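Long-range contacts in BRAMP domain protein (Streptomyces davawensis, PDB 5MLD), which catalyses replacement of the C-8 methyl group of FMN by an amino group, giving 8-demethyl-8-aminoriboflavin-5'-phosphate on the way to the antibiotic roseoflavin: residues A[9-15]-A[42-46]; A[18-24]-A[172-176]. All blocks are in the same frame, centred on the assembly; numbering follows the deposited sequence.

Interaction 1 of 2, residues A[9-15]-A[42-46]. With 8DP (8-demethyl-8-aminoriboflavin-5'-phosphate), chain I.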
loop_
_atom_site.group_PDB
_atom_site.type_symbol
_atom_site.label_atom_id
_atom_site.label_comp_id
_atom_site.label_asym_id
_atom_site.label_seq_id
_atom_site.Cartn_x
_atom_site.Cartn_y
_atom_site.Cartn_z
ATOM N N ASN A 9 -13.826 -17.637 3.651
ATOM C CA ASN A 9 -12.908 -17.520 4.776
ATOM C C ASN A 9 -11.537 -17.984 4.302
ATOM O O ASN A 9 -11.345 -19.168 4.002
ATOM C CB ASN A 9 -13.383 -18.354 5.965
ATOM C CG ASN A 9 -12.528 -18.132 7.177
ATOM O OD1 ASN A 9 -11.388 -17.690 7.052
ATOM N ND2 ASN A 9 -13.065 -18.421 8.355
ATOM N N THR A 10 -10.575 -17.060 4.250
ATOM C CA THR A 10 -9.261 -17.392 3.707
ATOM C C THR A 10 -8.219 -17.627 4.802
ATOM O O THR A 10 -7.015 -17.484 4.548
ATOM C CB THR A 10 -8.813 -16.303 2.724
ATOM O OG1 THR A 10 -8.808 -15.035 3.375
ATOM C CG2 THR A 10 -9.828 -16.207 1.555
ATOM N N THR A 11 -8.662 -18.009 6.001
ATOM C CA THR A 11 -7.744 -18.421 7.055
ATOM C C THR A 11 -6.849 -19.568 6.590
ATOM O O THR A 11 -7.219 -20.372 5.729
ATOM C CB THR A 11 -8.529 -18.866 8.298
ATOM O OG1 THR A 11 -7.611 -19.266 9.320
ATOM C CG2 THR A 11 -9.443 -20.050 7.969
ATOM N N LEU A 12 -5.667 -19.657 7.194
ATOM C CA LEU A 12 -4.709 -20.701 6.864
ATOM C C LEU A 12 -4.876 -21.970 7.686
ATOM O O LEU A 12 -4.158 -22.945 7.432
ATOM C CB LEU A 12 -3.281 -20.173 7.039
ATOM C CG LEU A 12 -2.967 -19.044 6.065
ATOM C CD1 LEU A 12 -1.557 -18.525 6.321
ATOM C CD2 LEU A 12 -3.120 -19.509 4.624
ATOM N N ARG A 13 -5.791 -21.995 8.647
ATOM C CA ARG A 13 -5.992 -23.185 9.466
ATOM C C ARG A 13 -7.184 -23.983 8.942
ATOM O O ARG A 13 -8.258 -23.429 8.708
ATOM C CB ARG A 13 -6.168 -22.807 10.938
ATOM C CG ARG A 13 -7.471 -22.097 11.290
ATOM C CD ARG A 13 -7.354 -21.361 12.617
ATOM N NE ARG A 13 -6.614 -20.121 12.454
ATOM C CZ ARG A 13 -5.361 -19.911 12.846
ATOM N NH1 ARG A 13 -4.664 -20.870 13.453
ATOM N NH2 ARG A 13 -4.803 -18.725 12.616
ATOM N N ARG A 14 -6.974 -25.285 8.758
ATOM C CA ARG A 14 -7.985 -26.181 8.207
ATOM C C ARG A 14 -9.136 -26.395 9.191
ATOM O O ARG A 14 -8.926 -26.473 10.403
ATOM C CB ARG A 14 -7.319 -27.524 7.867
ATOM C CG ARG A 14 -8.249 -28.652 7.390
ATOM C CD ARG A 14 -7.434 -29.876 6.870
ATOM N NE ARG A 14 -6.676 -29.570 5.655
ATOM C CZ ARG A 14 -7.172 -29.676 4.426
ATOM N NH1 ARG A 14 -8.422 -30.087 4.253
ATOM N NH2 ARG A 14 -6.430 -29.368 3.369
ATOM N N SER A 15 -10.362 -26.502 8.670
ATOM C CA SER A 15 -11.509 -26.785 9.538
ATOM C C SER A 15 -11.288 -28.111 10.270
ATOM O O SER A 15 -10.752 -29.064 9.688
ATOM C CB SER A 15 -12.821 -26.862 8.745
ATOM O OG SER A 15 -13.069 -25.655 8.050
ATOM N N VAL A 42 -17.366 -20.744 2.428
ATOM C CA VAL A 42 -16.368 -21.722 2.005
ATOM C C VAL A 42 -15.062 -21.357 2.683
ATOM O O VAL A 42 -14.649 -20.193 2.639
ATOM C CB VAL A 42 -16.207 -21.734 0.475
ATOM C CG1 VAL A 42 -14.986 -22.528 0.070
ATOM C CG2 VAL A 42 -17.465 -22.320 -0.172
ATOM N N ARG A 43 -14.431 -22.328 3.349
ATOM C CA ARG A 43 -13.098 -22.092 3.913
ATOM C C ARG A 43 -12.111 -22.653 2.907
ATOM O O ARG A 43 -11.970 -23.870 2.781
ATOM C CB ARG A 43 -12.903 -22.727 5.287
ATOM C CG ARG A 43 -11.534 -22.350 5.825
ATOM C CD ARG A 43 -11.258 -22.973 7.212
ATOM N NE ARG A 43 -12.224 -22.546 8.228
ATOM C CZ ARG A 43 -12.053 -22.732 9.533
ATOM N NH1 ARG A 43 -10.947 -23.309 9.967
ATOM N NH2 ARG A 43 -12.969 -22.328 10.410
ATOM N N VAL A 44 -11.460 -21.756 2.159
ATOM C CA VAL A 44 -10.803 -22.166 0.929
ATOM C C VAL A 44 -9.621 -23.089 1.208
ATOM O O VAL A 44 -9.321 -23.968 0.393
ATOM C CB VAL A 44 -10.381 -20.926 0.109
ATOM C CG1 VAL A 44 -11.595 -20.051 -0.196
ATOM C CG2 VAL A 44 -9.357 -20.113 0.857
ATOM N N ILE A 45 -8.961 -22.941 2.362
ATOM C CA ILE A 45 -7.806 -23.780 2.678
ATOM C C ILE A 45 -8.207 -25.239 2.873
ATOM O O ILE A 45 -7.348 -26.131 2.800
ATOM C CB ILE A 45 -7.058 -23.236 3.919
ATOM C CG1 ILE A 45 -5.633 -23.789 3.995
ATOM C CG2 ILE A 45 -7.792 -23.549 5.224
ATOM C CD1 ILE A 45 -4.703 -23.202 2.987
ATOM N N ASP A 46 -9.488 -25.519 3.120
ATOM C CA ASP A 46 -9.918 -26.910 3.236
ATOM C C ASP A 46 -9.875 -27.635 1.910
ATOM O O ASP A 46 -9.973 -28.865 1.886
ATOM C CB ASP A 46 -11.355 -27.020 3.741
ATOM C CG ASP A 46 -11.521 -26.548 5.170
ATOM O OD1 ASP A 46 -10.511 -26.424 5.897
ATOM O OD2 ASP A 46 -12.676 -26.292 5.556
HETATM C C4 8DP I . -3.474 -12.219 12.305
HETATM C C5 8DP I . -2.240 -11.757 13.089
HETATM C C8 8DP I . 0.567 -14.367 11.224
HETATM N N3 8DP I . 0.550 -10.360 10.108
HETATM C C2 8DP I . -5.525 -13.599 13.048
HETATM N N2 8DP I . 0.618 -15.767 11.563
HETATM N N1 8DP I . -1.232 -11.265 12.058
HETATM C C6 8DP I . -0.372 -12.128 11.462
HETATM O O6 8DP I . -3.347 -14.294 13.571
HETATM N N4 8DP I . -2.084 -9.083 12.263
HETATM C C12 8DP I . 0.544 -11.663 10.494
HETATM C C13 8DP I . -1.227 -9.960 11.683
HETATM C C14 8DP I . -0.336 -9.510 10.699
HETATM C C15 8DP I . -0.376 -8.154 10.353
HETATM C C16 8DP I . -2.087 -7.815 11.905
HETATM C C1 8DP I . -6.025 -15.027 12.800
HETATM C C3 8DP I . -4.066 -13.608 12.589
HETATM C C7 8DP I . -0.342 -13.492 11.853
HETATM C C9 8DP I . 1.473 -13.874 10.241
HETATM O O1 8DP I . -9.122 -16.553 11.022
HETATM P P1 8DP I . -7.729 -16.602 11.687
HETATM O O2 8DP I . -7.842 -17.330 13.072
HETATM O O3 8DP I . -6.704 -17.297 10.801
HETATM O O4 8DP I . -7.257 -15.086 11.985
HETATM O O5 8DP I . -6.345 -12.718 12.365
HETATM O O7 8DP I . -4.023 -11.517 11.435
HETATM C C10 8DP I . 2.461 -14.797 9.560
HETATM C C11 8DP I . 1.447 -12.549 9.887
HETATM O O8 8DP I . 0.474 -7.638 9.374
HETATM N N5 8DP I . -1.252 -7.343 10.959
HETATM O O9 8DP I . -2.981 -6.883 12.486
HETATM O O HOH W 1 -9.180 -20.721 4.140
#
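Arg-43 leaves its backbone with CG anti to the N (chi1 -176°) and then bends at chi3, which carries its guanidinium against the loop 9-15, between Ser-15 OG over one face and the methyl CG2 of Thr-11 over the opposite one. In Thr-11 chi1 is 180°, which puts OG1 anti to the backbone N and donating to the phosphate oxygen O3 of 8DP, and CG2 between N and the carbonyl carbon, where it meets Arg-43 CD at 3.5 Å. The edge of the Arg-43 guanidinium serves the loop backbone: NH1 donates to Arg-13 O at 3.0 Å, arriving from above the carbonyl plane, and also bonds Ser-17 O. Farther along, Asp-46 takes Ser-15 in a two-pronged grip. Its OD1 accepts from Ser-15 N over 2.8 Å in a nearly straight bond (169° at the hydrogen), while OD2 receives the hydroxyl OG of Ser-15 at 2.6 Å on its syn lone pair. Arg-14 arches over the 3-10 turn and sends NH1 to Asp-46 O, although its salt bridge is with Glu-52 of the second subunit.

At the strand ends, parallel strands 4-9 and 38-43 finish side by side: Val-42 O accepts from Asn-9 N, and Asn-9 O from Val-44 N. One water then bridges the splayed chains, donating to Asn-9 O and Thr-11 O and accepting from Ile-45 N, while Asn-9 OD1 closes an Asx turn onto Thr-11 N.

This is the phosphate-binding loop after the first strand of a flavodoxin-like fold. Arg-13, important for positioning the amino-donor glutamate, meets O3 edge-on, NH2 reaching it at 3.0 Å, and its NH1 pairs with Asp-58 of the second subunit. Arg-43, tied to Arg-13 O and Ser-17 O, would probably add positive potential near the phosphate without touching it.

Interaction 2 of 2, residues A[18-24]-A[172-176]. With 8DP (8-demethyl-8-aminoriboflavin-5'-phosphate), chain I.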
loop_
_atom_site.group_PDB
_atom_site.type_symbol
_atom_site.label_atom_id
_atom_site.label_comp_id
_atom_site.label_asym_id
_atom_site.label_seq_id
_atom_site.Cartn_x
_atom_site.Cartn_y
_atom_site.Cartn_z
ATOM N N ARG A 18 -10.409 -23.357 15.206
ATOM C CA ARG A 18 -11.160 -22.136 15.451
ATOM C C ARG A 18 -10.476 -20.952 14.780
ATOM O O ARG A 18 -9.275 -20.738 14.952
ATOM C CB ARG A 18 -11.300 -21.911 16.955
ATOM C CG ARG A 18 -12.329 -20.845 17.293
ATOM C CD ARG A 18 -12.631 -20.822 18.789
ATOM N NE ARG A 18 -11.448 -21.095 19.611
ATOM C CZ ARG A 18 -11.360 -20.842 20.920
ATOM N NH1 ARG A 18 -12.381 -20.289 21.561
ATOM N NH2 ARG A 18 -10.247 -21.138 21.592
ATOM N N SER A 19 -11.245 -20.179 14.015
ATOM C CA SER A 19 -10.739 -19.039 13.258
ATOM C C SER A 19 -11.263 -17.736 13.852
ATOM O O SER A 19 -12.471 -17.605 14.091
ATOM C CB SER A 19 -11.144 -19.169 11.774
ATOM O OG SER A 19 -11.188 -17.915 11.092
ATOM N N GLN A 20 -10.351 -16.779 14.087
ATOM C CA GLN A 20 -10.746 -15.439 14.531
ATOM C C GLN A 20 -11.681 -14.786 13.513
ATOM O O GLN A 20 -12.704 -14.192 13.879
ATOM C CB GLN A 20 -9.504 -14.549 14.748
ATOM C CG GLN A 20 -8.326 -15.171 15.537
ATOM C CD GLN A 20 -8.650 -15.448 16.991
ATOM O OE1 GLN A 20 -9.098 -14.560 17.725
ATOM N NE2 GLN A 20 -8.434 -16.697 17.417
ATOM N N THR A 21 -11.321 -14.870 12.230
ATOM C CA THR A 21 -12.081 -14.217 11.170
ATOM C C THR A 21 -13.497 -14.762 11.095
ATOM O O THR A 21 -14.437 -14.020 10.771
ATOM C CB THR A 21 -11.387 -14.421 9.819
ATOM O OG1 THR A 21 -10.007 -14.081 9.936
ATOM C CG2 THR A 21 -12.010 -13.531 8.755
ATOM N N GLN A 22 -13.661 -16.054 11.395
ATOM C CA GLN A 22 -14.978 -16.682 11.350
ATOM C C GLN A 22 -15.978 -15.959 12.244
ATOM O O GLN A 22 -17.185 -15.994 11.975
ATOM C CB GLN A 22 -14.851 -18.158 11.752
ATOM C CG GLN A 22 -16.154 -18.960 11.625
ATOM C CD GLN A 22 -16.596 -19.107 10.179
ATOM O OE1 GLN A 22 -15.770 -19.160 9.270
ATOM N NE2 GLN A 22 -17.907 -19.170 9.961
ATOM N N GLY A 23 -15.503 -15.307 13.316
ATOM C CA GLY A 23 -16.401 -14.530 14.155
ATOM C C GLY A 23 -17.113 -13.423 13.397
ATOM O O GLY A 23 -18.304 -13.191 13.601
ATOM N N LEU A 24 -16.400 -12.732 12.501
ATOM C CA LEU A 24 -17.053 -11.712 11.682
ATOM C C LEU A 24 -18.046 -12.340 10.699
ATOM O O LEU A 24 -19.138 -11.795 10.475
ATOM C CB LEU A 24 -16.004 -10.876 10.934
ATOM C CG LEU A 24 -15.180 -9.914 11.792
ATOM C CD1 LEU A 24 -13.933 -10.621 12.361
ATOM C CD2 LEU A 24 -14.829 -8.652 11.022
ATOM N N PRO A 172 -3.909 -10.096 21.857
ATOM C CA PRO A 172 -4.487 -11.255 21.165
ATOM C C PRO A 172 -5.501 -10.881 20.077
ATOM O O PRO A 172 -5.696 -9.693 19.805
ATOM C CB PRO A 172 -5.184 -11.998 22.295
ATOM C CG PRO A 172 -5.643 -10.877 23.202
ATOM C CD PRO A 172 -4.472 -9.930 23.210
ATOM N N GLY A 173 -6.116 -11.887 19.460
ATOM C CA GLY A 173 -7.049 -11.680 18.373
ATOM C C GLY A 173 -8.483 -11.443 18.806
ATOM O O GLY A 173 -8.787 -11.194 19.974
ATOM N N TYR A 174 -9.374 -11.567 17.821
ATOM C CA TYR A 174 -10.792 -11.249 17.979
ATOM C C TYR A 174 -11.432 -11.993 19.148
ATOM O O TYR A 174 -12.262 -11.428 19.868
ATOM C CB TYR A 174 -11.485 -11.604 16.674
ATOM C CG TYR A 174 -12.977 -11.389 16.553
ATOM C CD1 TYR A 174 -13.487 -10.199 16.025
ATOM C CD2 TYR A 174 -13.870 -12.409 16.859
ATOM C CE1 TYR A 174 -14.861 -10.018 15.864
ATOM C CE2 TYR A 174 -15.245 -12.235 16.705
ATOM C CZ TYR A 174 -15.730 -11.031 16.202
ATOM O OH TYR A 174 -17.100 -10.850 16.031
ATOM N N ILE A 175 -11.054 -13.256 19.359
ATOM C CA ILE A 175 -11.730 -14.083 20.365
ATOM C C ILE A 175 -11.385 -13.607 21.773
ATOM O O ILE A 175 -12.263 -13.166 22.529
ATOM C CB ILE A 175 -11.396 -15.570 20.163
ATOM C CG1 ILE A 175 -12.063 -16.068 18.880
ATOM C CG2 ILE A 175 -11.868 -16.403 21.361
ATOM C CD1 ILE A 175 -11.647 -17.467 18.459
ATOM N N GLU A 176 -10.102 -13.668 22.145
ATOM C CA GLU A 176 -9.711 -13.184 23.466
ATOM C C GLU A 176 -9.943 -11.694 23.625
ATOM O O GLU A 176 -10.164 -11.220 24.748
ATOM C CB GLU A 176 -8.239 -13.496 23.746
ATOM C CG GLU A 176 -8.024 -14.831 24.405
ATOM C CD GLU A 176 -6.560 -15.093 24.717
ATOM O OE1 GLU A 176 -5.711 -14.261 24.329
ATOM O OE2 GLU A 176 -6.269 -16.119 25.372
HETATM C C4 8DP I . -3.474 -12.219 12.305
HETATM C C5 8DP I . -2.240 -11.757 13.089
HETATM C C8 8DP I . 0.567 -14.367 11.224
HETATM N N3 8DP I . 0.550 -10.360 10.108
HETATM C C2 8DP I . -5.525 -13.599 13.048
HETATM N N2 8DP I . 0.618 -15.767 11.563
HETATM N N1 8DP I . -1.232 -11.265 12.058
HETATM C C6 8DP I . -0.372 -12.128 11.462
HETATM O O6 8DP I . -3.347 -14.294 13.571
HETATM N N4 8DP I . -2.084 -9.083 12.263
HETATM C C12 8DP I . 0.544 -11.663 10.494
HETATM C C13 8DP I . -1.227 -9.960 11.683
HETATM C C14 8DP I . -0.336 -9.510 10.699
HETATM C C15 8DP I . -0.376 -8.154 10.353
HETATM C C16 8DP I . -2.087 -7.815 11.905
HETATM C C1 8DP I . -6.025 -15.027 12.800
HETATM C C3 8DP I . -4.066 -13.608 12.589
HETATM C C7 8DP I . -0.342 -13.492 11.853
HETATM C C9 8DP I . 1.473 -13.874 10.241
HETATM O O1 8DP I . -9.122 -16.553 11.022
HETATM P P1 8DP I . -7.729 -16.602 11.687
HETATM O O2 8DP I . -7.842 -17.330 13.072
HETATM O O3 8DP I . -6.704 -17.297 10.801
HETATM O O4 8DP I . -7.257 -15.086 11.985
HETATM O O5 8DP I . -6.345 -12.718 12.365
HETATM O O7 8DP I . -4.023 -11.517 11.435
HETATM C C10 8DP I . 2.461 -14.797 9.560
HETATM C C11 8DP I . 1.447 -12.549 9.887
HETATM O O8 8DP I . 0.474 -7.638 9.374
HETATM N N5 8DP I . -1.252 -7.343 10.959
HETATM O O9 8DP I . -2.981 -6.883 12.486
HETATM O O HOH W 2 -8.162 -14.661 20.388
#
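Gln-20 OE1 is gripped by two donors: Ile-175 N, 2.9 Å away with an almost straight N-H (171°), and a water at 2.8 Å that in turn accepts from Glu-176 N. Tyr-174 N also lies close to this oxygen, but its N-H points poorly for a bond. The amide gets there because the Gln-20 chain folds at chi2 (-67°), turning its end back across Ile-175. There the methyl CD1 of Ile-175 touches Gln-20 NE2 on one hand and Arg-18 CD, at 3.5 Å, on the other.

Gln-20 lies at the N-terminal end of helix 20-34, which holds the flavin phosphate as in other flavodoxin-like proteins. Ser-19 is the N-cap, its OG accepting from Gln-22 N and donating to 8DP O1; Thr-21 N and OG1 bind that same oxygen, and Gln-20 N donates to 8DP O2 at 2.8 Å.

One turn on, Tyr-174 lies against the helix. With CG anti to the backbone N (chi1 179°), its ring lies alongside the backbone of Gly-23, CE2 coming within 3.6 Å of Gly-23 CA. Leu-24 CD1 makes an off-centre CH-pi contact, 4.1 Å from the ring centroid, and Trp-164 meets the ring edge-to-face. At the end of 172-176 the carboxylate of Glu-176 accepts backbone N-H groups of Gln-244 and Lys-245 of the third subunit.

Strand 4-9 leads into the loop 9-15, and within a few residues the chain enters helix 20-34 through 18-24. It returns along strand 38-43, where interaction 1 closes a short beta-alpha-beta loop by joining 42-46 to 9-15. Interaction 2 closes a far longer one: 18-24 waits until the chain has passed strands 84-92, 125-132 and 161-164 before meeting 172-176 ahead of helix 183-205. The segments alternate, so the two closures cross. One ties the first two parallel strands together, the other fixes the helix start to a late loop. Asn-9 and Gln-22 join them directly, and both contacts flank the one phosphate of 8DP.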